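Local coordinates for ZINC phosphodiesterase ELAC protein 1 (Homo sapiens, PDB 3ZWF) that acts in tRNA repair as a dizinc phosphodiesterase, removing a 2',3'-cyclic phosphate from tRNAs cleaved by ANKZF1, and displays some tRNA 3'-processing endonuclease activity, at residues K174-F179 with S253-D258; L178-P183 with H287-P292; K245-G250 with F265-L270. All coordinates share one frame; numbering follows the deposited sequence.

Contact 1: K174-F179 with S253-D258; sequences KAFRLF and SGVVGD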
# COMPACT_ATOMS: atom_id res chain seq x y z
N LYS A 174 9.16 -17.72 -18.36
CA LYS A 174 10.22 -18.21 -17.49
C LYS A 174 10.74 -17.08 -16.65
O LYS A 174 10.59 -15.92 -17.02
CB LYS A 174 11.37 -18.82 -18.30
CG LYS A 174 10.97 -20.05 -19.07
CD LYS A 174 12.10 -20.58 -19.92
CE LYS A 174 11.67 -21.91 -20.49
NZ LYS A 174 12.74 -22.34 -21.40
N ALA A 175 11.32 -17.42 -15.50
CA ALA A 175 12.05 -16.45 -14.67
C ALA A 175 13.53 -16.82 -14.65
O ALA A 175 13.93 -17.97 -14.90
CB ALA A 175 11.50 -16.39 -13.26
N PHE A 176 14.35 -15.83 -14.37
CA PHE A 176 15.78 -16.03 -14.20
C PHE A 176 16.30 -15.14 -13.06
O PHE A 176 15.65 -14.18 -12.66
CB PHE A 176 16.56 -15.79 -15.50
CG PHE A 176 16.30 -14.44 -16.16
CD1 PHE A 176 15.20 -14.23 -16.96
CD2 PHE A 176 17.17 -13.37 -15.95
CE1 PHE A 176 14.96 -13.01 -17.53
CE2 PHE A 176 16.96 -12.13 -16.55
CZ PHE A 176 15.85 -11.94 -17.35
N ARG A 177 17.48 -15.49 -12.57
CA ARG A 177 18.03 -14.91 -11.36
C ARG A 177 18.82 -13.65 -11.66
O ARG A 177 19.66 -13.62 -12.60
CB ARG A 177 18.93 -15.89 -10.64
CG ARG A 177 18.22 -17.16 -10.17
CD ARG A 177 19.22 -18.16 -9.61
NE ARG A 177 20.12 -18.60 -10.66
CZ ARG A 177 21.32 -19.13 -10.46
NH1 ARG A 177 21.80 -19.32 -9.24
NH2 ARG A 177 22.05 -19.49 -11.51
N LEU A 178 18.54 -12.65 -10.84
CA LEU A 178 19.27 -11.38 -10.79
C LEU A 178 19.97 -11.20 -9.45
O LEU A 178 19.66 -11.89 -8.49
CB LEU A 178 18.32 -10.19 -11.03
CG LEU A 178 17.44 -10.28 -12.27
CD1 LEU A 178 16.53 -9.07 -12.43
CD2 LEU A 178 18.31 -10.37 -13.54
N PHE A 179 20.95 -10.31 -9.42
CA PHE A 179 21.67 -9.97 -8.20
C PHE A 179 21.16 -8.62 -7.69
O PHE A 179 21.19 -7.64 -8.42
CB PHE A 179 23.16 -9.86 -8.43
CG PHE A 179 23.95 -9.81 -7.17
CD1 PHE A 179 24.21 -8.60 -6.53
CD2 PHE A 179 24.39 -11.00 -6.56
CE1 PHE A 179 24.89 -8.57 -5.30
CE2 PHE A 179 25.10 -10.97 -5.34
CZ PHE A 179 25.33 -9.74 -4.71
N SER A 253 21.87 -5.19 -9.98
CA SER A 253 23.20 -4.70 -10.35
C SER A 253 23.87 -5.64 -11.36
O SER A 253 24.99 -5.39 -11.81
CB SER A 253 24.07 -4.62 -9.09
OG SER A 253 25.32 -4.03 -9.36
N GLY A 254 23.18 -6.73 -11.68
CA GLY A 254 23.68 -7.72 -12.64
C GLY A 254 22.81 -8.97 -12.66
O GLY A 254 21.84 -9.11 -11.90
N VAL A 255 23.17 -9.89 -13.56
CA VAL A 255 22.46 -11.14 -13.75
C VAL A 255 23.35 -12.23 -13.20
O VAL A 255 24.57 -12.16 -13.36
CB VAL A 255 22.18 -11.40 -15.28
CG1 VAL A 255 21.52 -12.76 -15.52
CG2 VAL A 255 21.35 -10.27 -15.87
N VAL A 256 22.76 -13.28 -12.61
CA VAL A 256 23.53 -14.32 -11.99
C VAL A 256 23.67 -15.44 -13.00
O VAL A 256 22.69 -16.07 -13.39
CB VAL A 256 22.88 -14.89 -10.74
CG1 VAL A 256 23.77 -15.96 -10.13
CG2 VAL A 256 22.63 -13.82 -9.79
N GLY A 257 24.91 -15.62 -13.45
CA GLY A 257 25.24 -16.65 -14.44
C GLY A 257 24.63 -16.37 -15.80
O GLY A 257 24.29 -15.23 -16.11
N ASP A 258 24.45 -17.44 -16.59
CA ASP A 258 24.07 -17.33 -18.03
C ASP A 258 22.57 -17.59 -18.36
O ASP A 258 22.11 -17.32 -19.47
CB ASP A 258 24.97 -18.23 -18.90
O HOH W 1 20.30 -15.62 -14.37
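Leu-178 and Val-255 form the antiparallel non-hydrogen-bonded pair at which the short strand 254-255 joins the end of strand 171-179. Their side chains lie on the same face of the sheet, where Leu-178 CD2 meets Val-255 CG2 at 3.8 Å. The other branch of this valine, CG1, turns toward the carbonyl of Arg-177 and comes obliquely to the Phe-176 ring at a longer distance. Leu-178 and Phe-176 are buried here, Phe-176 also touching Leu-263 of helix 259-263.

Val-256, beyond the strand, reaches to the other side of the strand end. Its CG2 rests on the backbone, 3.7 Å from Leu-178 C, while its CG1 lies over one face of the Arg-177 guanidinium, toward the rim and 3.9 Å above the plane. The Arg-177 chain bends at chi3 (-65°), which sets NE aside; NH1 is hydrogen-bonded to Thr-124 OG1 outside the contact.

The outer side is looser. The Phe-179 ring leads away from 253-258, with CG anti to the backbone N (chi1 -167°), and of its side chain CB is what comes near Val-256 CG2. Past Val-256 the segment leaves the sheet, with Gly-257 exposed.

Three backbone bonds hold the segments together: Val-256 N to Arg-177 O at 3.1 Å, Phe-179 N to Gly-254 O at 2.9 Å and Ser-253 N to Phe-179 O at 3.0 Å. A water also donates to Arg-177 O and Val-256 O, so that the arginine carbonyl accepts two bonds. Backbone pairing thus fixes the chain just after zinc ligand Asp-251 against the strand running into zinc ligand His-180, with apolar contacts on both sides of it and a water bridging the carbonyls of Arg-177 and Val-256.

Contact 2: L178-P183 with H287-P292; sequences LFHRIP and HGHSTP. With ZN (zinc ion), chain E; PO4 (phosphate ion), chain F.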
# COMPACT_ATOMS: atom_id res chain seq x y z
N LEU A 178 18.54 -12.65 -10.84
CA LEU A 178 19.27 -11.38 -10.79
C LEU A 178 19.97 -11.20 -9.45
O LEU A 178 19.66 -11.89 -8.49
CB LEU A 178 18.32 -10.19 -11.03
CG LEU A 178 17.44 -10.28 -12.27
CD1 LEU A 178 16.53 -9.07 -12.43
CD2 LEU A 178 18.31 -10.37 -13.54
N PHE A 179 20.95 -10.31 -9.42
CA PHE A 179 21.67 -9.97 -8.20
C PHE A 179 21.16 -8.62 -7.69
O PHE A 179 21.19 -7.64 -8.42
CB PHE A 179 23.16 -9.86 -8.43
CG PHE A 179 23.95 -9.81 -7.17
CD1 PHE A 179 24.21 -8.60 -6.53
CD2 PHE A 179 24.39 -11.00 -6.56
CE1 PHE A 179 24.89 -8.57 -5.30
CE2 PHE A 179 25.10 -10.97 -5.34
CZ PHE A 179 25.33 -9.74 -4.71
N HIS A 180 20.72 -8.59 -6.44
CA HIS A 180 20.23 -7.38 -5.83
C HIS A 180 20.53 -7.45 -4.32
O HIS A 180 21.15 -8.41 -3.85
CB HIS A 180 18.74 -7.24 -6.19
CG HIS A 180 18.09 -5.95 -5.74
ND1 HIS A 180 18.63 -4.69 -5.96
CD2 HIS A 180 16.91 -5.75 -5.11
CE1 HIS A 180 17.81 -3.78 -5.44
NE2 HIS A 180 16.76 -4.40 -4.93
N ARG A 181 20.08 -6.45 -3.55
CA ARG A 181 20.28 -6.46 -2.10
C ARG A 181 19.55 -7.64 -1.45
O ARG A 181 19.99 -8.19 -0.43
CB ARG A 181 19.76 -5.14 -1.45
CG ARG A 181 20.45 -3.91 -1.91
CD ARG A 181 20.23 -2.72 -0.94
NE ARG A 181 18.84 -2.43 -0.56
CZ ARG A 181 17.89 -2.00 -1.40
NH1 ARG A 181 18.12 -1.84 -2.71
NH2 ARG A 181 16.67 -1.75 -0.93
N ILE A 182 18.43 -8.03 -2.05
CA ILE A 182 17.75 -9.29 -1.73
C ILE A 182 17.58 -9.98 -3.07
O ILE A 182 17.78 -9.34 -4.11
CB ILE A 182 16.38 -9.11 -1.03
CG1 ILE A 182 15.37 -8.36 -1.86
CG2 ILE A 182 16.60 -8.43 0.34
CD1 ILE A 182 13.98 -8.43 -1.30
N PRO A 183 17.25 -11.29 -3.08
CA PRO A 183 17.14 -11.93 -4.38
C PRO A 183 16.04 -11.32 -5.26
O PRO A 183 14.94 -10.98 -4.77
CB PRO A 183 16.83 -13.37 -4.05
CG PRO A 183 17.44 -13.56 -2.65
CD PRO A 183 17.16 -12.26 -1.99
N HIS A 287 23.93 -0.48 -3.69
CA HIS A 287 22.52 -0.72 -3.38
C HIS A 287 21.85 -1.75 -4.27
O HIS A 287 20.62 -1.86 -4.26
CB HIS A 287 21.74 0.58 -3.41
CG HIS A 287 22.07 1.49 -2.28
ND1 HIS A 287 23.04 2.47 -2.38
CD2 HIS A 287 21.61 1.55 -1.01
CE1 HIS A 287 23.13 3.11 -1.23
NE2 HIS A 287 22.28 2.56 -0.38
N GLY A 288 22.65 -2.50 -5.03
CA GLY A 288 22.11 -3.55 -5.93
C GLY A 288 21.33 -3.00 -7.11
O GLY A 288 20.38 -3.64 -7.62
N HIS A 289 21.76 -1.83 -7.57
CA HIS A 289 21.12 -1.13 -8.67
C HIS A 289 22.06 -0.99 -9.88
O HIS A 289 23.25 -1.30 -9.80
CB HIS A 289 20.60 0.25 -8.21
CG HIS A 289 19.40 0.16 -7.32
ND1 HIS A 289 18.29 -0.59 -7.63
CD2 HIS A 289 19.12 0.76 -6.12
CE1 HIS A 289 17.39 -0.49 -6.66
NE2 HIS A 289 17.88 0.31 -5.72
N SER A 290 21.47 -0.49 -10.95
CA SER A 290 22.15 -0.24 -12.24
C SER A 290 22.06 1.22 -12.65
O SER A 290 21.20 2.01 -12.21
CB SER A 290 21.51 -1.09 -13.32
OG SER A 290 21.76 -2.46 -13.10
N THR A 291 22.97 1.58 -13.54
CA THR A 291 22.96 2.89 -14.16
C THR A 291 22.68 2.71 -15.68
O THR A 291 22.62 1.57 -16.16
CB THR A 291 24.31 3.60 -13.96
OG1 THR A 291 25.31 2.91 -14.71
CG2 THR A 291 24.69 3.65 -12.47
N PRO A 292 22.48 3.81 -16.42
CA PRO A 292 22.13 3.58 -17.82
C PRO A 292 23.19 2.84 -18.64
O PRO A 292 22.84 2.03 -19.49
CB PRO A 292 21.94 4.99 -18.36
CG PRO A 292 21.42 5.76 -17.17
CD PRO A 292 22.22 5.22 -16.02
ZN ZN E . 14.74 -3.37 -4.57
P PO4 F . 15.14 -0.08 -3.96
O1 PO4 F . 15.76 -1.50 -4.10
O2 PO4 F . 14.29 -0.17 -2.59
O3 PO4 F . 14.13 0.17 -5.00
O4 PO4 F . 16.27 0.87 -3.76
O HOH W 2 13.04 -2.21 -4.37
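His-180 and Arg-181 meet the 287-289 turn around a zinc ion and a phosphate. His-180 NE2 binds the zinc at 2.3 Å, and phosphate O1 and a water are further ligands; His-60, His-62 and Asp-251 complete the site. Arg-181 NH1 donates to the same phosphate oxygen at 2.8 Å, while NH2 makes weaker, longer bonds to O1 and O2. From the 287-292 segment, His-289 NE2 donates to O4 at 2.6 Å, with the phosphate at the edge of its ring.

The next shell aims these groups. The far nitrogen of the zinc-bound ring, His-180 ND1, donates to Gly-288 O; the bond is short, but the position of that oxygen is less certain. CG of His-180 is anti to the backbone N (chi1 -175°), the placement from which ND1 reaches this carbonyl. Arg-181 NH1 also donates to His-287 O at 2.9 Å, nearly in the guanidinium plane, so one nitrogen joins turn and phosphate. His-289 ND1 donates to Glu-273, which fixes the orientation of the ring. This ring meets that of His-180 obliquely, with CE1 of each 3.5 Å apart.

Farther out, Gly-288, with positive phi, is the C-prime residue of the Schellman motif ending helix 281-286, and this turn presents the carbonyls of His-287 and Gly-288 to the other segment. The phosphate probably came from the crystallisation liquor. Its grip by metal, arginine and histidine is consistent with how this RNase Z site would receive an RNA phosphate and partly offset its negative charge.

Contact 3: K245-G250 with F265-L270; sequences KICILG and FEADLL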
# COMPACT_ATOMS: atom_id res chain seq x y z
N LYS A 245 9.05 -11.38 -28.06
CA LYS A 245 9.72 -11.67 -26.78
C LYS A 245 9.84 -10.36 -25.99
O LYS A 245 10.43 -9.39 -26.45
CB LYS A 245 11.11 -12.29 -26.99
CG LYS A 245 11.90 -12.43 -25.70
CD LYS A 245 13.33 -12.96 -25.92
CE LYS A 245 13.39 -14.41 -26.28
NZ LYS A 245 14.81 -14.91 -26.36
N ILE A 246 9.26 -10.39 -24.79
CA ILE A 246 9.31 -9.28 -23.85
C ILE A 246 9.99 -9.76 -22.57
O ILE A 246 9.60 -10.76 -22.00
CB ILE A 246 7.91 -8.84 -23.42
CG1 ILE A 246 7.04 -8.57 -24.65
CG2 ILE A 246 8.02 -7.59 -22.57
CD1 ILE A 246 7.47 -7.43 -25.46
N CYS A 247 11.04 -9.04 -22.17
CA CYS A 247 11.79 -9.35 -20.95
C CYS A 247 11.73 -8.15 -20.00
O CYS A 247 11.99 -7.03 -20.38
CB CYS A 247 13.23 -9.66 -21.26
SG CYS A 247 13.36 -11.17 -22.25
N ILE A 248 11.38 -8.45 -18.76
CA ILE A 248 11.17 -7.43 -17.73
C ILE A 248 12.01 -7.84 -16.54
O ILE A 248 11.77 -8.91 -15.95
CB ILE A 248 9.68 -7.40 -17.33
CG1 ILE A 248 8.83 -7.09 -18.58
CG2 ILE A 248 9.46 -6.29 -16.26
CD1 ILE A 248 7.36 -7.14 -18.35
N LEU A 249 13.02 -7.03 -16.21
CA LEU A 249 13.95 -7.35 -15.13
C LEU A 249 13.64 -6.54 -13.87
O LEU A 249 13.47 -5.31 -13.96
CB LEU A 249 15.38 -7.10 -15.51
CG LEU A 249 16.09 -8.13 -16.40
CD1 LEU A 249 15.46 -8.18 -17.78
CD2 LEU A 249 17.58 -7.78 -16.45
N GLY A 250 13.60 -7.22 -12.73
CA GLY A 250 13.55 -6.54 -11.42
C GLY A 250 14.82 -5.75 -11.12
O GLY A 250 15.82 -5.77 -11.87
N PHE A 265 17.78 -13.08 -25.18
CA PHE A 265 18.37 -12.95 -26.51
C PHE A 265 17.35 -12.44 -27.52
O PHE A 265 16.27 -13.00 -27.66
CB PHE A 265 18.94 -14.29 -26.98
CG PHE A 265 19.62 -14.23 -28.33
CD1 PHE A 265 20.63 -13.32 -28.57
CD2 PHE A 265 19.23 -15.07 -29.35
CE1 PHE A 265 21.26 -13.27 -29.82
CE2 PHE A 265 19.84 -15.02 -30.59
CZ PHE A 265 20.85 -14.11 -30.83
N GLU A 266 17.72 -11.39 -28.22
CA GLU A 266 16.88 -10.74 -29.25
C GLU A 266 15.48 -10.34 -28.75
O GLU A 266 14.51 -10.32 -29.52
CB GLU A 266 16.81 -11.58 -30.53
CG GLU A 266 18.17 -11.66 -31.22
CD GLU A 266 18.11 -12.34 -32.59
OE1 GLU A 266 17.24 -13.22 -32.79
OE2 GLU A 266 18.94 -11.97 -33.43
N ALA A 267 15.40 -9.99 -27.47
CA ALA A 267 14.16 -9.42 -26.92
C ALA A 267 13.67 -8.26 -27.80
O ALA A 267 14.44 -7.36 -28.16
CB ALA A 267 14.35 -8.93 -25.49
N ASP A 268 12.38 -8.29 -28.10
CA ASP A 268 11.73 -7.20 -28.81
C ASP A 268 11.58 -5.97 -27.95
O ASP A 268 11.66 -4.85 -28.43
CB ASP A 268 10.38 -7.65 -29.33
CG ASP A 268 10.53 -8.73 -30.36
OD1 ASP A 268 11.00 -8.41 -31.47
OD2 ASP A 268 10.26 -9.89 -30.05
N LEU A 269 11.38 -6.21 -26.66
CA LEU A 269 11.39 -5.17 -25.65
C LEU A 269 12.10 -5.70 -24.41
O LEU A 269 11.78 -6.79 -23.93
CB LEU A 269 9.98 -4.73 -25.36
CG LEU A 269 9.90 -3.38 -24.63
CD1 LEU A 269 10.17 -2.29 -25.65
CD2 LEU A 269 8.57 -3.15 -23.92
N LEU A 270 13.07 -4.96 -23.92
CA LEU A 270 13.77 -5.25 -22.69
C LEU A 270 13.57 -4.08 -21.71
O LEU A 270 13.95 -2.96 -22.02
CB LEU A 270 15.26 -5.45 -22.95
CG LEU A 270 16.20 -5.58 -21.74
CD1 LEU A 270 15.79 -6.73 -20.88
CD2 LEU A 270 17.62 -5.80 -22.28
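Strands 245-249 and 269-270 run parallel, Ile-246 paired with Leu-269 and Cys-247 with Leu-270, and the nearly straight bond from Cys-247 N to Leu-269 O (3.0 Å, 175°) joins them. At the entry to the pair, Asp-268 grips the backbone of Lys-245 at both polar groups. Its OD2 accepts from Lys-245 N at 2.8 Å, using the anti lone pair, and its own N donates to Lys-245 O; Leu-269 N adds a weak bond to that same carbonyl.

The Lys-245 side chain runs past Ala-267, bends at chi3 (-73°), which turns CE aside, and carries NZ to Phe-265 O at 2.7 Å. That bond lies in the carbonyl plane on a lone pair. NZ also donates to Leu-263 O, so the ammonium ties together two carbonyls at and just beyond the C-terminal end of helix 259-263, where its charge would be favourably placed.

Apolar contacts follow on both faces of the sheet. Ile-246 and Leu-269 lie side by side and point the same way, with Ile-246 CD1 3.7 Å from Leu-269 CB. On the other face Cys-247 divides its contacts: SG approaches Ala-267 CB at 4.1 Å and CB meets Leu-270 CD1 at 3.9 Å. Leu-270 CD1 also presses on Leu-249 CD1 at 3.4 Å, closer than ordinary van der Waals contact.

Strand 184-191 lies antiparallel along the far edge of 245-249, and 306-310 runs parallel beyond 269-273, making this pair an inner part of one sheet of the metallo-beta-lactamase fold. Helix 292-301 covers the Leu-249 and Leu-270 side through Phe-298, while Ile-246 on the opposite face packs against Ile-357.

How the contacts relate
Contact 3 is the buried one, a parallel pair inside the sheet held by backbone bonds and apolar packing, with its charged groups at the strand entry. Contact 1 adds a short antiparallel strand to the same sheet and is only partly buried. Contact 2 continues from the end of strand 171-179, sharing Leu-178 and Phe-179 with contact 1, but its chemistry is polar: imidazole, guanidinium, carbonyls, metal and phosphate. Leu-178 CD1 packs on Leu-249 CB and Gly-250 O, joining contact 3 to the other two, and Ser-253 touches the 288-290 turn. Packing that is largely apolar thus gives way to polar and metal chemistry where the strands end.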